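Local coordinates for DUF3298 domain-containing protein (Pseudomonas aeruginosa, PDB 4E72) that is of unknown function but belongs to the DUF3298 family and is probably an exported lipoprotein, at residues D7-L19 with L30-L44. Residues are numbered along the deposited sequence; the frame is centred on the assembly and turned at random.
Sequences DPLPTERLASEHL and LVNIDTLKFPDEPQL
Lys37 O is gripped by two donors that arrive from opposite faces of its carbonyl plane: Thr11 OG1 at 2.9 Å and the backbone Glu12 N, also at 2.9 Å. The threonine hydroxyl reaches it because OG1 stands anti to its own backbone N (chi1 176°). From there the antiparallel hairpin alternates hydrogen-bonded and non-hydrogen-bonded pairs from Glu12–Lys37 to Leu19–Leu30. On the face carrying Arg13, Ala15 and Glu17, the extended Arg13 chain brings NE to 3.0 Å from Asp34 OD1, above the carboxylate plane, in a salt bridge whose two flat groups are turned 72° apart; Ala15 CB lies over one guanidinium face, toward its rim. Further along, Asn32 ND2 gives a nearly straight bond (166°) to Glu17 OE2 at 2.8 Å, in the amide plane but well above the carboxylate plane. Leu14 lies alongside Thr35 on the other face, with CD1 3.7 Å from Lys37 CG. Beyond the paired strands, Leu9 CD1 lies 3.9 Å from Phe38 CD2, oblique to the ring, while Leu44 CD1 sits over the ring centre. Strand 12-19 forms one edge of the mixed sheet; strand 30-37 pairs onward with strand 84-95, and helices 44-54 and 68-78 pack on the Thr35, Ile33 and Val31 face.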
ATOM      1  N   ASP A   7      15.303 -14.395 -10.657  1.00 56.65           N
ATOM      2  CA  ASP A   7      15.186 -15.157  -9.421  1.00 55.11           C
ATOM      3  C   ASP A   7      14.551 -14.259  -8.375  1.00 54.39           C
ATOM      4  O   ASP A   7      14.874 -13.071  -8.361  1.00 51.95           O
ATOM      5  CB  ASP A   7      16.554 -15.656  -8.937  1.00 58.13           C
ATOM      6  CG  ASP A   7      17.247 -16.593  -9.894  1.00 70.54           C
ATOM      7  OD1 ASP A   7      16.686 -17.679 -10.174  1.00 71.70           O
ATOM      8  OD2 ASP A   7      18.371 -16.266 -10.327  1.00 77.74           O
ATOM      9  N   PRO A   8      13.674 -14.777  -7.479  1.00 50.31           N
ATOM     10  CA  PRO A   8      13.103 -13.907  -6.443  1.00 48.05           C
ATOM     11  C   PRO A   8      14.124 -13.558  -5.366  1.00 51.44           C
ATOM     12  O   PRO A   8      15.008 -14.366  -5.066  1.00 52.40           O
ATOM     13  CB  PRO A   8      11.961 -14.750  -5.869  1.00 49.47           C
ATOM     14  CG  PRO A   8      12.388 -16.150  -6.079  1.00 55.47           C
ATOM     15  CD  PRO A   8      13.177 -16.166  -7.351  1.00 52.54           C
ATOM     16  N   LEU A   9      14.004 -12.353  -4.784  1.00 45.90           N
ATOM     17  CA  LEU A   9      14.887 -11.940  -3.697  1.00 45.54           C
ATOM     18  C   LEU A   9      14.504 -12.659  -2.412  1.00 50.66           C
ATOM     19  O   LEU A   9      13.348 -12.536  -1.995  1.00 48.29           O
ATOM     20  CB  LEU A   9      14.829 -10.428  -3.439  1.00 43.90           C
ATOM     21  CG  LEU A   9      15.522  -9.459  -4.367  1.00 49.28           C
ATOM     22  CD1 LEU A   9      15.183  -8.040  -3.963  1.00 48.96           C
ATOM     23  CD2 LEU A   9      17.034  -9.640  -4.365  1.00 51.10           C
ATOM     24  N   PRO A  10      15.432 -13.390  -1.749  1.00 51.04           N
ATOM     25  CA  PRO A  10      15.093 -13.968  -0.438  1.00 51.41           C
ATOM     26  C   PRO A  10      14.927 -12.836   0.583  1.00 55.93           C
ATOM     27  O   PRO A  10      15.535 -11.769   0.435  1.00 55.95           O
ATOM     28  CB  PRO A  10      16.290 -14.866  -0.106  1.00 54.83           C
ATOM     29  CG  PRO A  10      17.198 -14.818  -1.299  1.00 60.29           C
ATOM     30  CD  PRO A  10      16.855 -13.602  -2.075  1.00 54.65           C
ATOM     31  N   THR A  11      14.082 -13.034   1.588  1.00 52.13           N
ATOM     32  CA  THR A  11      13.836 -11.980   2.571  1.00 51.18           C
ATOM     33  C   THR A  11      13.746 -12.503   4.027  1.00 54.68           C
ATOM     34  O   THR A  11      13.350 -13.650   4.264  1.00 54.16           O
ATOM     35  CB  THR A  11      12.577 -11.190   2.186  1.00 58.19           C
ATOM     36  OG1 THR A  11      12.330 -10.234   3.208  1.00 62.31           O
ATOM     37  CG2 THR A  11      11.343 -12.078   1.978  1.00 55.80           C
ATOM     38  N   GLU A  12      14.115 -11.634   4.990  1.00 50.74           N
ATOM     39  CA  GLU A  12      14.037 -11.927   6.419  1.00 51.32           C
ATOM     40  C   GLU A  12      12.891 -11.084   7.039  1.00 53.27           C
ATOM     41  O   GLU A  12      12.867  -9.859   6.893  1.00 52.26           O
ATOM     42  CB  GLU A  12      15.397 -11.672   7.117  1.00 54.34           C
ATOM     43  CG  GLU A  12      15.401 -11.830   8.640  1.00 71.08           C
ATOM     44  CD  GLU A  12      15.071 -13.194   9.234  1.00104.10           C
ATOM     45  OE1 GLU A  12      15.494 -14.224   8.658  1.00112.28           O
ATOM     46  OE2 GLU A  12      14.430 -13.228  10.311  1.00 91.71           O
ATOM     47  N   ARG A  13      11.933 -11.765   7.685  1.00 48.70           N
ATOM     48  CA  ARG A  13      10.773 -11.169   8.342  1.00 46.82           C
ATOM     49  C   ARG A  13      11.133 -10.738   9.769  1.00 51.93           C
ATOM     50  O   ARG A  13      11.617 -11.553  10.552  1.00 53.10           O
ATOM     51  CB  ARG A  13       9.586 -12.160   8.341  1.00 44.45           C
ATOM     52  CG  ARG A  13       8.340 -11.651   9.082  1.00 48.23           C
ATOM     53  CD  ARG A  13       7.143 -12.552   8.870  1.00 46.56           C
ATOM     54  NE  ARG A  13       5.995 -12.129   9.676  1.00 44.13           N
ATOM     55  CZ  ARG A  13       5.472 -12.831  10.674  1.00 62.26           C
ATOM     56  NH1 ARG A  13       5.993 -14.002  11.017  1.00 55.74           N
ATOM     57  NH2 ARG A  13       4.422 -12.369  11.337  1.00 55.70           N
ATOM     58  N   LEU A  14      10.878  -9.458  10.099  1.00 48.51           N
ATOM     59  CA  LEU A  14      11.120  -8.875  11.427  1.00 48.89           C
ATOM     60  C   LEU A  14       9.787  -8.535  12.072  1.00 49.16           C
ATOM     61  O   LEU A  14       9.211  -7.483  11.763  1.00 49.15           O
ATOM     62  CB  LEU A  14      12.006  -7.612  11.336  1.00 49.32           C
ATOM     63  CG  LEU A  14      13.354  -7.780  10.664  1.00 55.90           C
ATOM     64  CD1 LEU A  14      13.673  -6.572   9.811  1.00 56.19           C
ATOM     65  CD2 LEU A  14      14.445  -8.020  11.696  1.00 60.53           C
ATOM     66  N   ALA A  15       9.280  -9.433  12.943  1.00 41.51           N
ATOM     67  CA  ALA A  15       7.994  -9.258  13.610  1.00 39.56           C
ATOM     68  C   ALA A  15       8.150  -9.120  15.132  1.00 44.29           C
ATOM     69  O   ALA A  15       8.954  -9.828  15.761  1.00 44.81           O
ATOM     70  CB  ALA A  15       7.068 -10.425  13.280  1.00 40.05           C
ATOM     71  N   SER A  16       7.370  -8.192  15.714  1.00 38.82           N
ATOM     72  CA  SER A  16       7.354  -7.904  17.146  1.00 38.67           C
ATOM     73  C   SER A  16       6.045  -7.260  17.575  1.00 41.09           C
ATOM     74  O   SER A  16       5.462  -6.464  16.840  1.00 39.21           O
ATOM     75  CB  SER A  16       8.512  -6.968  17.516  1.00 43.17           C
ATOM     76  OG  SER A  16       8.325  -5.648  17.021  1.00 43.86           O
ATOM     77  N   GLU A  17       5.604  -7.587  18.782  1.00 38.96           N
ATOM     78  CA  GLU A  17       4.454  -6.997  19.441  1.00 37.71           C
ATOM     79  C   GLU A  17       4.938  -6.585  20.825  1.00 43.52           C
ATOM     80  O   GLU A  17       5.418  -7.436  21.582  1.00 43.21           O
ATOM     81  CB  GLU A  17       3.272  -7.958  19.492  1.00 38.69           C
ATOM     82  CG  GLU A  17       2.038  -7.362  20.160  1.00 45.10           C
ATOM     83  CD  GLU A  17       0.741  -8.042  19.761  1.00 65.86           C
ATOM     84  OE1 GLU A  17       0.419  -9.093  20.359  1.00 72.67           O
ATOM     85  OE2 GLU A  17       0.062  -7.547  18.830  1.00 55.74           O
ATOM     86  N   HIS A  18       4.881  -5.276  21.130  1.00 40.01           N
ATOM     87  CA  HIS A  18       5.347  -4.775  22.409  1.00 39.72           C
ATOM     88  C   HIS A  18       4.268  -3.982  23.123  1.00 40.22           C
ATOM     89  O   HIS A  18       3.546  -3.166  22.525  1.00 37.49           O
ATOM     90  CB  HIS A  18       6.623  -3.941  22.242  1.00 41.29           C
ATOM     91  CG  HIS A  18       7.805  -4.724  21.731  1.00 45.79           C
ATOM     92  ND1 HIS A  18       8.612  -4.233  20.723  1.00 47.34           N
ATOM     93  CD2 HIS A  18       8.289  -5.928  22.121  1.00 48.68           C
ATOM     94  CE1 HIS A  18       9.553  -5.145  20.531  1.00 47.42           C
ATOM     95  NE2 HIS A  18       9.397  -6.185  21.342  1.00 48.58           N
ATOM     96  N   LEU A  19       4.141  -4.268  24.418  1.00 36.34           N
ATOM     97  CA  LEU A  19       3.202  -3.601  25.301  1.00 36.06           C
ATOM     98  C   LEU A  19       3.910  -2.515  26.037  1.00 36.45           C
ATOM     99  O   LEU A  19       5.118  -2.632  26.254  1.00 35.27           O
ATOM    100  CB  LEU A  19       2.595  -4.610  26.322  1.00 38.00           C
ATOM    101  CG  LEU A  19       1.634  -5.669  25.798  1.00 44.18           C
ATOM    102  CD1 LEU A  19       1.059  -6.458  26.950  1.00 46.38           C
ATOM    103  CD2 LEU A  19       0.485  -5.055  24.999  1.00 46.49           C
ATOM    104  N   LEU A  30      -0.232  -0.931  22.874  1.00 32.32           N
ATOM    105  CA  LEU A  30       0.445  -1.959  22.077  1.00 31.88           C
ATOM    106  C   LEU A  30       0.943  -1.436  20.733  1.00 32.65           C
ATOM    107  O   LEU A  30       0.214  -0.732  20.036  1.00 30.03           O
ATOM    108  CB  LEU A  30      -0.639  -3.058  21.831  1.00 32.06           C
ATOM    109  CG  LEU A  30      -0.345  -4.322  21.016  1.00 36.38           C
ATOM    110  CD1 LEU A  30      -1.195  -5.480  21.540  1.00 36.17           C
ATOM    111  CD2 LEU A  30      -0.707  -4.127  19.534  1.00 37.92           C
ATOM    112  N   VAL A  31       2.161  -1.840  20.348  1.00 29.66           N
ATOM    113  CA  VAL A  31       2.776  -1.546  19.048  1.00 29.07           C
ATOM    114  C   VAL A  31       3.153  -2.866  18.389  1.00 34.53           C
ATOM    115  O   VAL A  31       3.931  -3.645  18.947  1.00 34.88           O
ATOM    116  CB  VAL A  31       3.984  -0.565  19.065  1.00 31.33           C
ATOM    117  CG1 VAL A  31       4.564  -0.403  17.657  1.00 29.62           C
ATOM    118  CG2 VAL A  31       3.570   0.792  19.612  1.00 31.24           C
ATOM    119  N   ASN A  32       2.600  -3.109  17.201  1.00 32.17           N
ATOM    120  CA  ASN A  32       2.863  -4.335  16.462  1.00 32.73           C
ATOM    121  C   ASN A  32       3.502  -3.985  15.108  1.00 35.60           C
ATOM    122  O   ASN A  32       2.860  -3.356  14.274  1.00 34.50           O
ATOM    123  CB  ASN A  32       1.558  -5.157  16.321  1.00 31.50           C
ATOM    124  CG  ASN A  32       1.724  -6.493  15.637  1.00 50.03           C
ATOM    125  OD1 ASN A  32       2.304  -6.611  14.546  1.00 46.63           O
ATOM    126  ND2 ASN A  32       1.163  -7.522  16.241  1.00 35.76           N
ATOM    127  N   ILE A  33       4.785  -4.353  14.925  1.00 33.33           N
ATOM    128  CA  ILE A  33       5.564  -4.056  13.710  1.00 34.14           C
ATOM    129  C   ILE A  33       6.038  -5.358  13.058  1.00 41.23           C
ATOM    130  O   ILE A  33       6.753  -6.137  13.689  1.00 41.46           O
ATOM    131  CB  ILE A  33       6.765  -3.096  14.005  1.00 37.88           C
ATOM    132  CG1 ILE A  33       6.264  -1.697  14.449  1.00 37.56           C
ATOM    133  CG2 ILE A  33       7.725  -2.976  12.775  1.00 38.96           C
ATOM    134  CD1 ILE A  33       7.278  -0.892  15.193  1.00 40.25           C
ATOM    135  N   ASP A  34       5.645  -5.568  11.787  1.00 39.51           N
ATOM    136  CA  ASP A  34       5.978  -6.729  10.962  1.00 40.04           C
ATOM    137  C   ASP A  34       6.610  -6.238   9.662  1.00 44.53           C
ATOM    138  O   ASP A  34       5.912  -5.946   8.693  1.00 42.39           O
ATOM    139  CB  ASP A  34       4.715  -7.579  10.702  1.00 41.83           C
ATOM    140  CG  ASP A  34       4.909  -8.835   9.855  1.00 59.01           C
ATOM    141  OD1 ASP A  34       6.085  -9.178   9.542  1.00 60.11           O
ATOM    142  OD2 ASP A  34       3.887  -9.466   9.485  1.00 67.28           O
ATOM    143  N   THR A  35       7.936  -6.124   9.649  1.00 43.68           N
ATOM    144  CA  THR A  35       8.614  -5.579   8.485  1.00 43.42           C
ATOM    145  C   THR A  35       9.543  -6.621   7.832  1.00 48.46           C
ATOM    146  O   THR A  35       9.509  -7.805   8.195  1.00 46.79           O
ATOM    147  CB  THR A  35       9.292  -4.260   8.847  1.00 50.04           C
ATOM    148  OG1 THR A  35       9.619  -3.573   7.641  1.00 54.13           O
ATOM    149  CG2 THR A  35      10.510  -4.430   9.768  1.00 47.50           C
ATOM    150  N   LEU A  36      10.318  -6.165   6.817  1.00 46.94           N
ATOM    151  CA  LEU A  36      11.202  -6.983   5.999  1.00 48.56           C
ATOM    152  C   LEU A  36      12.583  -6.387   5.785  1.00 52.62           C
ATOM    153  O   LEU A  36      12.738  -5.168   5.639  1.00 50.46           O
ATOM    154  CB  LEU A  36      10.588  -7.155   4.593  1.00 48.60           C
ATOM    155  CG  LEU A  36       9.244  -7.839   4.430  1.00 53.54           C
ATOM    156  CD1 LEU A  36       8.697  -7.559   3.053  1.00 53.77           C
ATOM    157  CD2 LEU A  36       9.355  -9.345   4.654  1.00 58.32           C
ATOM    158  N   LYS A  37      13.569  -7.290   5.664  1.00 50.36           N
ATOM    159  CA  LYS A  37      14.956  -7.014   5.303  1.00 50.25           C
ATOM    160  C   LYS A  37      15.298  -7.880   4.094  1.00 51.27           C
ATOM    161  O   LYS A  37      14.790  -8.993   3.971  1.00 49.64           O
ATOM    162  CB  LYS A  37      15.916  -7.252   6.471  1.00 54.22           C
ATOM    163  CG  LYS A  37      16.281  -5.960   7.189  1.00 72.75           C
ATOM    164  CD  LYS A  37      17.321  -6.178   8.271  1.00 82.31           C
ATOM    165  CE  LYS A  37      17.540  -4.936   9.099  1.00 88.68           C
ATOM    166  NZ  LYS A  37      18.559  -5.162  10.160  1.00 98.57           N
ATOM    167  N   PHE A  38      16.102  -7.339   3.175  1.00 48.12           N
ATOM    168  CA  PHE A  38      16.522  -8.013   1.952  1.00 47.95           C
ATOM    169  C   PHE A  38      18.058  -8.162   1.978  1.00 54.48           C
ATOM    170  O   PHE A  38      18.776  -7.175   1.777  1.00 54.65           O
ATOM    171  CB  PHE A  38      16.027  -7.253   0.700  1.00 48.11           C
ATOM    172  CG  PHE A  38      14.521  -7.191   0.514  1.00 47.67           C
ATOM    173  CD1 PHE A  38      13.773  -6.154   1.069  1.00 48.12           C
ATOM    174  CD2 PHE A  38      13.860  -8.135  -0.266  1.00 49.56           C
ATOM    175  CE1 PHE A  38      12.392  -6.076   0.863  1.00 47.22           C
ATOM    176  CE2 PHE A  38      12.472  -8.060  -0.463  1.00 50.40           C
ATOM    177  CZ  PHE A  38      11.752  -7.029   0.099  1.00 46.48           C
ATOM    178  N   PRO A  39      18.580  -9.377   2.287  1.00 52.69           N
ATOM    179  CA  PRO A  39      20.046  -9.549   2.369  1.00 54.31           C
ATOM    180  C   PRO A  39      20.799  -9.221   1.062  1.00 59.88           C
ATOM    181  O   PRO A  39      21.891  -8.652   1.131  1.00 60.98           O
ATOM    182  CB  PRO A  39      20.208 -11.030   2.734  1.00 56.83           C
ATOM    183  CG  PRO A  39      18.910 -11.426   3.350  1.00 59.60           C
ATOM    184  CD  PRO A  39      17.876 -10.637   2.616  1.00 53.85           C
ATOM    185  N   ASP A  40      20.208  -9.552  -0.113  1.00 55.78           N
ATOM    186  CA  ASP A  40      20.805  -9.332  -1.436  1.00 56.54           C
ATOM    187  C   ASP A  40      20.609  -7.898  -1.954  1.00 60.13           C
ATOM    188  O   ASP A  40      21.441  -7.440  -2.738  1.00 61.77           O
ATOM    189  CB  ASP A  40      20.241 -10.328  -2.452  1.00 58.87           C
ATOM    190  CG  ASP A  40      20.579 -11.773  -2.135  1.00 77.17           C
ATOM    191  OD1 ASP A  40      19.901 -12.366  -1.266  1.00 77.70           O
ATOM    192  OD2 ASP A  40      21.517 -12.316  -2.762  1.00 87.29           O
ATOM    193  N   GLU A  41      19.536  -7.194  -1.522  1.00 53.22           N
ATOM    194  CA  GLU A  41      19.242  -5.808  -1.917  1.00 51.39           C
ATOM    195  C   GLU A  41      19.122  -4.919  -0.640  1.00 53.77           C
ATOM    196  O   GLU A  41      18.019  -4.518  -0.286  1.00 51.55           O
ATOM    197  CB  GLU A  41      17.957  -5.763  -2.774  1.00 51.23           C
ATOM    198  CG  GLU A  41      17.804  -4.525  -3.641  1.00 58.34           C
ATOM    199  CD  GLU A  41      18.649  -4.445  -4.901  1.00 74.98           C
ATOM    200  OE1 GLU A  41      19.158  -5.493  -5.364  1.00 71.13           O
ATOM    201  OE2 GLU A  41      18.759  -3.328  -5.456  1.00 62.48           O
ATOM    202  N   PRO A  42      20.244  -4.595   0.058  1.00 52.43           N
ATOM    203  CA  PRO A  42      20.143  -3.810   1.309  1.00 51.71           C
ATOM    204  C   PRO A  42      19.602  -2.382   1.153  1.00 55.54           C
ATOM    205  O   PRO A  42      19.213  -1.796   2.164  1.00 54.21           O
ATOM    206  CB  PRO A  42      21.578  -3.781   1.830  1.00 54.96           C
ATOM    207  CG  PRO A  42      22.432  -4.017   0.615  1.00 60.44           C
ATOM    208  CD  PRO A  42      21.650  -4.970  -0.223  1.00 55.50           C
ATOM    209  N   GLN A  43      19.540  -1.834  -0.090  1.00 51.98           N
ATOM    210  CA  GLN A  43      18.979  -0.491  -0.354  1.00 50.75           C
ATOM    211  C   GLN A  43      17.486  -0.449  -0.050  1.00 53.24           C
ATOM    212  O   GLN A  43      16.964   0.612   0.255  1.00 52.73           O
ATOM    213  CB  GLN A  43      19.189  -0.051  -1.816  1.00 52.32           C
ATOM    214  CG  GLN A  43      20.619  -0.138  -2.317  1.00 73.91           C
ATOM    215  CD  GLN A  43      20.683  -1.095  -3.466  1.00 94.28           C
ATOM    216  OE1 GLN A  43      20.590  -0.698  -4.628  1.00 93.25           O
ATOM    217  NE2 GLN A  43      20.778  -2.385  -3.160  1.00 82.37           N
ATOM    218  N   LEU A  44      16.799  -1.599  -0.168  1.00 49.37           N
ATOM    219  CA  LEU A  44      15.361  -1.712   0.074  1.00 47.31           C
ATOM    220  C   LEU A  44      14.995  -1.594   1.553  1.00 50.64           C
ATOM    221  O   LEU A  44      13.898  -1.115   1.857  1.00 49.98           O
ATOM    222  CB  LEU A  44      14.823  -3.043  -0.472  1.00 46.80           C
ATOM    223  CG  LEU A  44      13.998  -2.993  -1.762  1.00 49.77           C
ATOM    224  CD1 LEU A  44      13.629  -4.397  -2.216  1.00 50.08           C
ATOM    225  CD2 LEU A  44      12.727  -2.170  -1.584  1.00 45.62           C
TER
HETATM  226  O   HOH W   1      17.637 -10.685  -0.550  1.00 57.96           O
HETATM  227  O   HOH W   2       6.493  -3.815  17.946  1.00 41.66           O